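Local coordinates for protein putative ribose operon repressor (Burkholderia thailandensis, PDB 3EGC) that probably represses transcription of a sugar operon by binding regulatory DNA, as a putative ribose operon repressor of the LacI family, at residues S16-V21 with V41-T46; T46-V51 with A71-E76. One frame throughout, in Å; residues are numbered along the deposited sequence.

Interaction 1. Residues S16-V21 with V41-T46; sequences SDIENV and VLLANT
The side chain of Asn45 leaves the backbone with CG anti to its own N (chi1 179°), which carries the carboxamide across to Ile18, while Ile18 holds CG2 between its backbone N and carbonyl carbon, turned onto that amide. The contact belongs to the periplasmic-binding-protein fold of LacI-type regulators, where it joins the loop after parallel strand 10-15 to the end of the adjacent strand 40-45. One hydrogen bond ties the two: Ile18 N donates to Asn45 OD1 at 2.9 Å and is nearly straight at hydrogen (172°). The donor stands above the carbonyl plane of the amide, 50° out of it. Asp17 CA also closes on OD1, and Ile18 CG2 rests against Asn45 CG at 3.5 Å, so the same amide serves as a polar grip and as a packing surface. The two side chains cross obliquely. Two residues earlier on the strand, Leu43 CD1 lies 4.5 Å from Ile18 CD1, a loose apolar contact.

The bonded Ile18 N lies within a type I beta turn closed by Asn20 N on Asp17 O at 3.0 Å, with a weak bond from Glu19 N to Asp17 OD1. The turn leads into helix 21-36, whose N-cap is Asn20: its OD1 accepts from Phe22 N and also bonds to His195 NE2. Strand 40-45 is outermost in its own chain, and Val41 and Leu43 make backbone hydrogen bonds to the second subunit; Glu31 of the second subunit accepts from Asn45 N, and Ser28 of the second subunit packs on both Ile18 and Asn45. The contact is therefore part of the interface between the two subunits. At the next residue, Thr46, whose hydroxyl is bonded to Ser73, sets OG1 against Ser16, 3.3 Å from CA and 4.0 Å from CB.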
loop_
_atom_site.group_PDB
_atom_site.type_symbol
_atom_site.label_atom_id
_atom_site.label_comp_id
_atom_site.label_asym_id
_atom_site.label_seq_id
_atom_site.Cartn_x
_atom_site.Cartn_y
_atom_site.Cartn_z
ATOM N N SER A 16 2.474 12.588 -0.053
ATOM C CA SER A 16 2.248 12.813 1.351
ATOM C C SER A 16 2.303 11.529 2.239
ATOM O O SER A 16 2.642 11.613 3.470
ATOM C CB SER A 16 0.937 13.517 1.536
ATOM O OG SER A 16 -0.094 12.897 0.759
ATOM N N ASP A 17 2.000 10.358 1.656
ATOM C CA ASP A 17 2.148 9.138 2.419
ATOM C C ASP A 17 2.266 7.844 1.587
ATOM O O ASP A 17 1.272 7.177 1.356
ATOM C CB ASP A 17 1.024 9.009 3.461
ATOM C CG ASP A 17 1.208 7.829 4.350
ATOM O OD1 ASP A 17 2.261 7.135 4.250
ATOM O OD2 ASP A 17 0.290 7.553 5.144
ATOM N N ILE A 18 3.487 7.509 1.157
ATOM C CA ILE A 18 3.679 6.353 0.273
ATOM C C ILE A 18 3.172 4.986 0.908
ATOM O O ILE A 18 2.786 4.044 0.194
ATOM C CB ILE A 18 5.141 6.255 -0.197
ATOM C CG1 ILE A 18 5.255 5.315 -1.411
ATOM C CG2 ILE A 18 6.060 5.791 0.980
ATOM C CD1 ILE A 18 4.556 5.871 -2.617
ATOM N N GLU A 19 3.135 4.916 2.248
ATOM C CA GLU A 19 2.734 3.682 2.959
ATOM C C GLU A 19 1.209 3.444 2.867
ATOM O O GLU A 19 0.716 2.362 3.153
ATOM C CB GLU A 19 3.166 3.748 4.415
ATOM C CG GLU A 19 4.688 3.949 4.647
ATOM C CD GLU A 19 5.006 4.240 6.119
ATOM O OE1 GLU A 19 4.042 4.190 6.922
ATOM O OE2 GLU A 19 6.183 4.550 6.484
ATOM N N ASN A 20 0.478 4.497 2.495
ATOM C CA ASN A 20 -0.956 4.447 2.275
ATOM C C ASN A 20 -1.106 3.976 0.806
ATOM O O ASN A 20 -0.500 4.496 -0.147
ATOM C CB ASN A 20 -1.576 5.810 2.523
ATOM C CG ASN A 20 -3.126 5.854 2.254
ATOM O OD1 ASN A 20 -3.656 5.069 1.532
ATOM N ND2 ASN A 20 -3.820 6.796 2.908
ATOM N N VAL A 21 -1.889 2.939 0.682
ATOM C CA VAL A 21 -2.040 2.211 -0.524
ATOM C C VAL A 21 -2.603 3.110 -1.630
ATOM O O VAL A 21 -2.322 2.889 -2.806
ATOM C CB VAL A 21 -2.933 0.955 -0.230
ATOM C CG1 VAL A 21 -4.067 0.879 -1.186
ATOM C CG2 VAL A 21 -2.139 -0.257 -0.360
ATOM N N VAL A 41 11.705 8.823 -12.573
ATOM C CA VAL A 41 11.005 9.344 -11.430
ATOM C C VAL A 41 11.752 9.335 -10.118
ATOM O O VAL A 41 12.043 8.265 -9.550
ATOM C CB VAL A 41 9.660 8.602 -11.214
ATOM C CG1 VAL A 41 8.911 9.209 -9.968
ATOM C CG2 VAL A 41 8.799 8.702 -12.532
ATOM N N LEU A 42 12.036 10.529 -9.618
ATOM C CA LEU A 42 12.654 10.658 -8.310
ATOM C C LEU A 42 11.530 10.676 -7.241
ATOM O O LEU A 42 10.492 11.373 -7.397
ATOM C CB LEU A 42 13.430 11.976 -8.245
ATOM C CG LEU A 42 14.876 12.154 -8.694
ATOM C CD1 LEU A 42 15.366 13.687 -8.446
ATOM C CD2 LEU A 42 15.803 11.098 -8.092
ATOM N N LEU A 43 11.724 9.944 -6.161
ATOM C CA LEU A 43 10.635 9.811 -5.197
ATOM C C LEU A 43 10.952 10.468 -3.874
ATOM O O LEU A 43 12.052 10.350 -3.382
ATOM C CB LEU A 43 10.259 8.361 -4.987
ATOM C CG LEU A 43 9.365 8.031 -3.805
ATOM C CD1 LEU A 43 7.895 8.447 -4.101
ATOM C CD2 LEU A 43 9.474 6.482 -3.459
ATOM N N ALA A 44 10.000 11.233 -3.345
ATOM C CA ALA A 44 10.112 11.689 -1.994
ATOM C C ALA A 44 8.822 11.361 -1.248
ATOM O O ALA A 44 7.695 11.390 -1.809
ATOM C CB ALA A 44 10.443 13.125 -1.945
ATOM N N ASN A 45 9.000 11.010 0.006
ATOM C CA ASN A 45 7.862 10.713 0.886
ATOM C C ASN A 45 7.882 11.651 2.058
ATOM O O ASN A 45 8.852 11.668 2.731
ATOM C CB ASN A 45 7.905 9.259 1.397
ATOM C CG ASN A 45 6.733 8.940 2.343
ATOM O OD1 ASN A 45 5.580 9.249 2.053
ATOM N ND2 ASN A 45 7.034 8.330 3.453
ATOM N N THR A 46 6.810 12.401 2.288
ATOM C CA THR A 46 6.807 13.476 3.309
ATOM C C THR A 46 6.186 13.069 4.604
ATOM O O THR A 46 6.375 13.748 5.573
ATOM C CB THR A 46 6.043 14.769 2.844
ATOM O OG1 THR A 46 4.622 14.535 2.798
ATOM C CG2 THR A 46 6.526 15.242 1.511
#

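Interaction 2. Residues T46-V51 with A71-E76; sequences TAEDIV and APSEGE
A type I' beta turn from Thr46 to Asp49, with an ST turn at its start, brings the connection between strand 40-45 and helix 50-62 against Ser73 in the loop after strand 67-70. Thr46 OG1 donates to Ser73 OG at 2.8 Å and accepts from Glu48 N at 3.2 Å, so that one hydroxyl both braces its own turn and reaches the next loop. Asp49 N to Thr46 O closes the turn. Ser73 OG also lies 3.4 Å from Glu48 CA, which places the serine hydroxyl against the backbone of the turn.

The Glu48 chain is bent at chi2 (-75°), which turns CD back from an extended course; OE1 of its carboxylate lies 3.8 Å from Ser73 CA. That carboxylate has a long, weak ion pair with Arg95, whereas Glu74 is hydrogen-bonded through OE2 to Ser134; the two like charges stay apart. Just past the turn, Ile50 has CG1 anti to its backbone N (chi1 -165°), and CD1 lies over the backbone of the loop: 3.8 Å from Ser73 O, 4.0 Å from Gly75 CA and 3.9 Å from Glu76 O. Gly75 has backbone angles that by themselves call for glycine, and the Ile50 side chain packs on the side where a CB would point.

Asp49 is the N-cap of helix 50-62, accepting weakly from Val51 N. From the first turn of that helix, Glu53 OE2 accepts from Ser73 N, so the loop, which runs from strand 67-70 on toward helix 78-82, is held by the helix as well as by the turn that precedes it.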
loop_
_atom_site.group_PDB
_atom_site.type_symbol
_atom_site.label_atom_id
_atom_site.label_comp_id
_atom_site.label_asym_id
_atom_site.label_seq_id
_atom_site.Cartn_x
_atom_site.Cartn_y
_atom_site.Cartn_z
ATOM N N THR A 46 6.810 12.401 2.288
ATOM C CA THR A 46 6.807 13.476 3.309
ATOM C C THR A 46 6.186 13.069 4.604
ATOM O O THR A 46 6.375 13.748 5.573
ATOM C CB THR A 46 6.043 14.769 2.844
ATOM O OG1 THR A 46 4.622 14.535 2.798
ATOM C CG2 THR A 46 6.526 15.242 1.511
ATOM N N ALA A 47 5.435 11.972 4.620
ATOM C CA ALA A 47 4.684 11.547 5.803
ATOM C C ALA A 47 3.857 12.680 6.391
ATOM O O ALA A 47 3.762 12.784 7.592
ATOM C CB ALA A 47 5.588 10.928 6.886
ATOM N N GLU A 48 3.262 13.484 5.512
ATOM C CA GLU A 48 2.247 14.501 5.866
ATOM C C GLU A 48 2.871 15.658 6.651
ATOM O O GLU A 48 2.198 16.326 7.423
ATOM C CB GLU A 48 1.057 13.903 6.622
ATOM C CG GLU A 48 0.161 12.998 5.809
ATOM C CD GLU A 48 -0.776 13.725 4.823
ATOM O OE1 GLU A 48 -0.971 14.954 4.959
ATOM O OE2 GLU A 48 -1.323 13.052 3.905
ATOM N N ASP A 49 4.178 15.852 6.463
ATOM C CA ASP A 49 4.896 16.958 7.067
ATOM C C ASP A 49 5.202 18.026 5.985
ATOM O O ASP A 49 5.994 17.807 5.075
ATOM C CB ASP A 49 6.173 16.430 7.701
ATOM C CG ASP A 49 6.959 17.519 8.476
ATOM O OD1 ASP A 49 8.116 17.267 8.857
ATOM O OD2 ASP A 49 6.432 18.622 8.721
ATOM N N ILE A 50 4.578 19.179 6.097
ATOM C CA ILE A 50 4.780 20.258 5.130
ATOM C C ILE A 50 6.268 20.748 5.059
ATOM O O ILE A 50 6.726 21.211 4.023
ATOM C CB ILE A 50 3.812 21.426 5.422
ATOM C CG1 ILE A 50 3.739 22.379 4.234
ATOM C CG2 ILE A 50 4.168 22.105 6.758
ATOM C CD1 ILE A 50 2.841 21.906 3.158
ATOM N N VAL A 51 7.018 20.616 6.137
ATOM C CA VAL A 51 8.394 21.077 6.178
ATOM C C VAL A 51 9.277 20.110 5.350
ATOM O O VAL A 51 10.168 20.507 4.617
ATOM C CB VAL A 51 8.915 21.170 7.654
ATOM C CG1 VAL A 51 10.435 21.317 7.696
ATOM C CG2 VAL A 51 8.249 22.335 8.427
ATOM N N ALA A 71 1.524 15.239 -4.372
ATOM C CA ALA A 71 0.394 14.966 -3.478
ATOM C C ALA A 71 0.575 15.805 -2.197
ATOM O O ALA A 71 1.339 15.441 -1.292
ATOM C CB ALA A 71 0.315 13.478 -3.124
ATOM N N PRO A 72 -0.118 16.922 -2.127
ATOM C CA PRO A 72 0.149 17.880 -1.105
ATOM C C PRO A 72 -0.143 17.431 0.332
ATOM O O PRO A 72 -1.128 16.731 0.615
ATOM C CB PRO A 72 -0.747 19.081 -1.493
ATOM C CG PRO A 72 -1.173 18.824 -2.910
ATOM C CD PRO A 72 -1.169 17.364 -3.046
ATOM N N SER A 73 0.720 17.859 1.223
ATOM C CA SER A 73 0.532 17.611 2.622
ATOM C C SER A 73 -0.271 18.801 3.094
ATOM O O SER A 73 -0.277 19.853 2.430
ATOM C CB SER A 73 1.893 17.602 3.306
ATOM O OG SER A 73 2.573 16.383 3.035
ATOM N N GLU A 74 -0.983 18.638 4.194
ATOM C CA GLU A 74 -1.838 19.696 4.706
ATOM C C GLU A 74 -0.940 20.796 5.211
ATOM O O GLU A 74 -0.081 20.550 6.053
ATOM C CB GLU A 74 -2.702 19.201 5.869
ATOM C CG GLU A 74 -3.715 20.226 6.359
ATOM C CD GLU A 74 -4.595 19.704 7.472
ATOM O OE1 GLU A 74 -4.246 18.694 8.103
ATOM O OE2 GLU A 74 -5.634 20.330 7.750
ATOM N N GLY A 75 -1.184 22.012 4.732
ATOM C CA GLY A 75 -0.444 23.183 5.120
ATOM C C GLY A 75 -0.517 24.227 3.998
ATOM O O GLY A 75 -1.228 24.010 3.014
ATOM N N GLU A 76 0.231 25.326 4.145
ATOM C CA GLU A 76 0.247 26.418 3.166
ATOM C C GLU A 76 1.115 26.090 1.960
ATOM O O GLU A 76 2.173 25.562 2.093
ATOM C CB GLU A 76 0.761 27.738 3.794
ATOM C CG GLU A 76 0.421 29.016 2.959
ATOM C CD GLU A 76 1.096 30.290 3.466
ATOM O OE1 GLU A 76 2.242 30.201 3.962
ATOM O OE2 GLU A 76 0.481 31.382 3.351
#

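Overall arrangement
Interaction 1 closes in the chain before interaction 2 opens, and their centres lie about 11 Å apart on the same side of the chain's centre. Thr46 belongs to both. The contacts gather at the ends of three neighbouring parallel strands, in the order 40-45, 10-15, 67-70, and Ser16, just after the middle strand, touches residues following both of the others. Packing of Ser16 CB on Glu48, on the carbonyl oxygens of Ala71 and Pro72 and on Ser73 OG links the contacts directly. Interaction 1 continues into the second subunit, whereas interaction 2 is partly buried around the start of helix 50-62; together they knit one end of this part of the sheet.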